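Local coordinates for protein transcriptional repressor (Vibrio fischeri, PDB 3KV1) that probably represses transcription as a SorC-family regulator, through a putative sugar-binding domain that would sense a sugar-like effector, at residues R24-L29 and I246-T251. Residues are numbered along the deposited sequence; the frame is centred on the assembly and turned at random. Where two conformers were deposited one is given.
Sequences RALISL and IDVLAT
The carbonyl oxygen of Thr251 receives one strong hydrogen bond, from Ser28 N at 2.9 Å, in the carbonyl plane and nearly straight (168°), and a weak one from Ser28 OG; the CA-H of Ile27 is a further close contact. Behind this end strands 24-28 and 248-251 run parallel, Leu26 answering Ala250. Leu26 holds the middle with both its peptide groups: its N-H donates to Leu249 O at 2.8 Å, nearly along the C=O axis, and its O receives Thr251 N at 3.0 Å. Leu249 N reaches Arg24 O at 3.2 Å from above the carbonyl plane, and a 3.3 Å bond from Arg24 N to Asp247 O closes the other end.

Side chains alternate between two largely apolar faces. On one, from which the end of Arg24 leads away, Leu26 crosses branched Val248 obliquely, CD1 lying 3.8 Å from Val248 CG1; small Ala250 accommodates Val41 and Val45 of helix 34-52. On the other, Ile27 and Thr251 lie side by side, Ile27 CD1 pressed tightly to Thr251 CG2 at 3.5 Å. With OG1 anti to its backbone N (chi1 -168°), Thr251 serves both neighbours, hydroxyl to Ala228 O and methyl to Ile27. Branched, aliphatic Ile27 suits this buried strand, meeting Leu16 and Ala256 of helices 10-20 and 253-264. Strand 24-28 at the sheet edge, 248-252 pairing onward with 223-227, and helices on both faces are consistent with a Rossmann-like α/β domain.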
loop_
_atom_site.group_PDB
_atom_site.type_symbol
_atom_site.label_atom_id
_atom_site.label_comp_id
_atom_site.label_asym_id
_atom_site.label_seq_id
_atom_site.Cartn_x
_atom_site.Cartn_y
_atom_site.Cartn_z
ATOM N N ARG A 24 -29.667 10.885 1.737
ATOM C CA ARG A 24 -29.342 12.043 2.568
ATOM C C ARG A 24 -28.732 13.120 1.690
ATOM O O ARG A 24 -28.173 12.833 0.631
ATOM C CB ARG A 24 -28.294 11.690 3.648
ATOM C CG ARG A 24 -28.785 10.917 4.858
ATOM C CD ARG A 24 -29.761 11.732 5.723
ATOM N NE ARG A 24 -29.135 12.801 6.500
ATOM C CZ ARG A 24 -28.475 12.618 7.643
ATOM N NH1 ARG A 24 -28.324 11.392 8.147
ATOM N NH2 ARG A 24 -27.959 13.664 8.285
ATOM N N ALA A 25 -28.826 14.359 2.159
ATOM C CA ALA A 25 -28.039 15.452 1.626
ATOM C C ALA A 25 -27.497 16.187 2.842
ATOM O O ALA A 25 -28.247 16.474 3.799
ATOM C CB ALA A 25 -28.909 16.360 0.757
ATOM N N LEU A 26 -26.190 16.395 2.854
ATOM C CA LEU A 26 -25.509 17.062 3.966
ATOM C C LEU A 26 -25.016 18.418 3.406
ATOM O O LEU A 26 -24.078 18.454 2.607
ATOM C CB LEU A 26 -24.313 16.208 4.402
ATOM C CG LEU A 26 -24.697 14.741 4.740
ATOM C CD1 LEU A 26 -23.450 13.957 5.140
ATOM C CD2 LEU A 26 -25.686 14.771 5.898
ATOM N N ILE A 27 -25.623 19.521 3.844
ATOM C CA ILE A 27 -25.324 20.817 3.234
ATOM C C ILE A 27 -24.640 21.764 4.209
ATOM O O ILE A 27 -25.156 22.053 5.296
ATOM C CB ILE A 27 -26.627 21.466 2.701
ATOM C CG1 ILE A 27 -27.258 20.581 1.638
ATOM C CG2 ILE A 27 -26.371 22.882 2.161
ATOM C CD1 ILE A 27 -26.330 20.264 0.485
ATOM N N SER A 28 -23.471 22.253 3.811
ATOM C CA SER A 28 -22.695 23.162 4.650
ATOM C C SER A 28 -22.877 24.606 4.167
ATOM O O SER A 28 -23.066 24.872 2.967
ATOM C CB SER A 28 -21.204 22.750 4.643
ATOM O OG SER A 28 -20.627 22.961 3.367
ATOM N N LEU A 29 -22.829 25.546 5.104
ATOM C CA LEU A 29 -22.947 26.954 4.743
ATOM C C LEU A 29 -21.769 27.360 3.862
ATOM O O LEU A 29 -20.673 26.801 3.964
ATOM C CB LEU A 29 -22.987 27.823 5.996
ATOM C CG LEU A 29 -24.207 27.534 6.880
ATOM C CD1 LEU A 29 -24.137 28.345 8.149
ATOM C CD2 LEU A 29 -25.497 27.834 6.108
ATOM N N ILE A 246 -25.198 7.870 -6.555
ATOM C CA ILE A 246 -24.933 8.557 -5.287
ATOM C C ILE A 246 -26.064 8.384 -4.293
ATOM O O ILE A 246 -27.243 8.534 -4.666
ATOM C CB ILE A 246 -24.683 10.031 -5.529
ATOM C CG1 ILE A 246 -23.427 10.185 -6.376
ATOM C CG2 ILE A 246 -24.492 10.767 -4.195
ATOM C CD1 ILE A 246 -23.176 11.638 -6.767
ATOM N N ASP A 247 -25.721 8.025 -3.055
ATOM C CA ASP A 247 -26.735 7.915 -2.014
ATOM C C ASP A 247 -26.729 9.081 -1.026
ATOM O O ASP A 247 -27.786 9.499 -0.528
ATOM C CB ASP A 247 -26.569 6.592 -1.317
ATOM C CG ASP A 247 -26.586 5.441 -2.313
ATOM O OD1 ASP A 247 -27.665 5.257 -2.939
ATOM O OD2 ASP A 247 -25.530 4.768 -2.515
ATOM N N VAL A 248 -25.539 9.580 -0.708
ATOM C CA VAL A 248 -25.431 10.700 0.212
ATOM C C VAL A 248 -24.598 11.807 -0.459
ATOM O O VAL A 248 -23.439 11.571 -0.845
ATOM C CB VAL A 248 -24.726 10.264 1.493
ATOM C CG1 VAL A 248 -24.509 11.454 2.421
ATOM C CG2 VAL A 248 -25.509 9.127 2.216
ATOM N N LEU A 249 -25.182 12.990 -0.626
ATOM C CA LEU A 249 -24.457 14.074 -1.287
ATOM C C LEU A 249 -24.062 15.071 -0.220
ATOM O O LEU A 249 -24.915 15.537 0.525
ATOM C CB LEU A 249 -25.356 14.767 -2.308
ATOM C CG LEU A 249 -24.746 15.996 -2.984
ATOM C CD1 LEU A 249 -23.598 15.524 -3.889
ATOM C CD2 LEU A 249 -25.821 16.761 -3.785
ATOM N N ALA A 250 -22.778 15.388 -0.123
ATOM C CA ALA A 250 -22.338 16.381 0.841
ATOM C C ALA A 250 -21.741 17.565 0.032
ATOM O O ALA A 250 -20.833 17.382 -0.749
ATOM C CB ALA A 250 -21.273 15.747 1.820
ATOM N N THR A 251 -22.218 18.770 0.276
ATOM C CA THR A 251 -21.819 19.885 -0.570
ATOM C C THR A 251 -22.236 21.192 0.109
ATOM O O THR A 251 -22.673 21.188 1.258
ATOM C CB THR A 251 -22.409 19.753 -2.033
ATOM O OG1 THR A 251 -21.784 20.698 -2.918
ATOM C CG2 THR A 251 -23.945 19.991 -2.058
#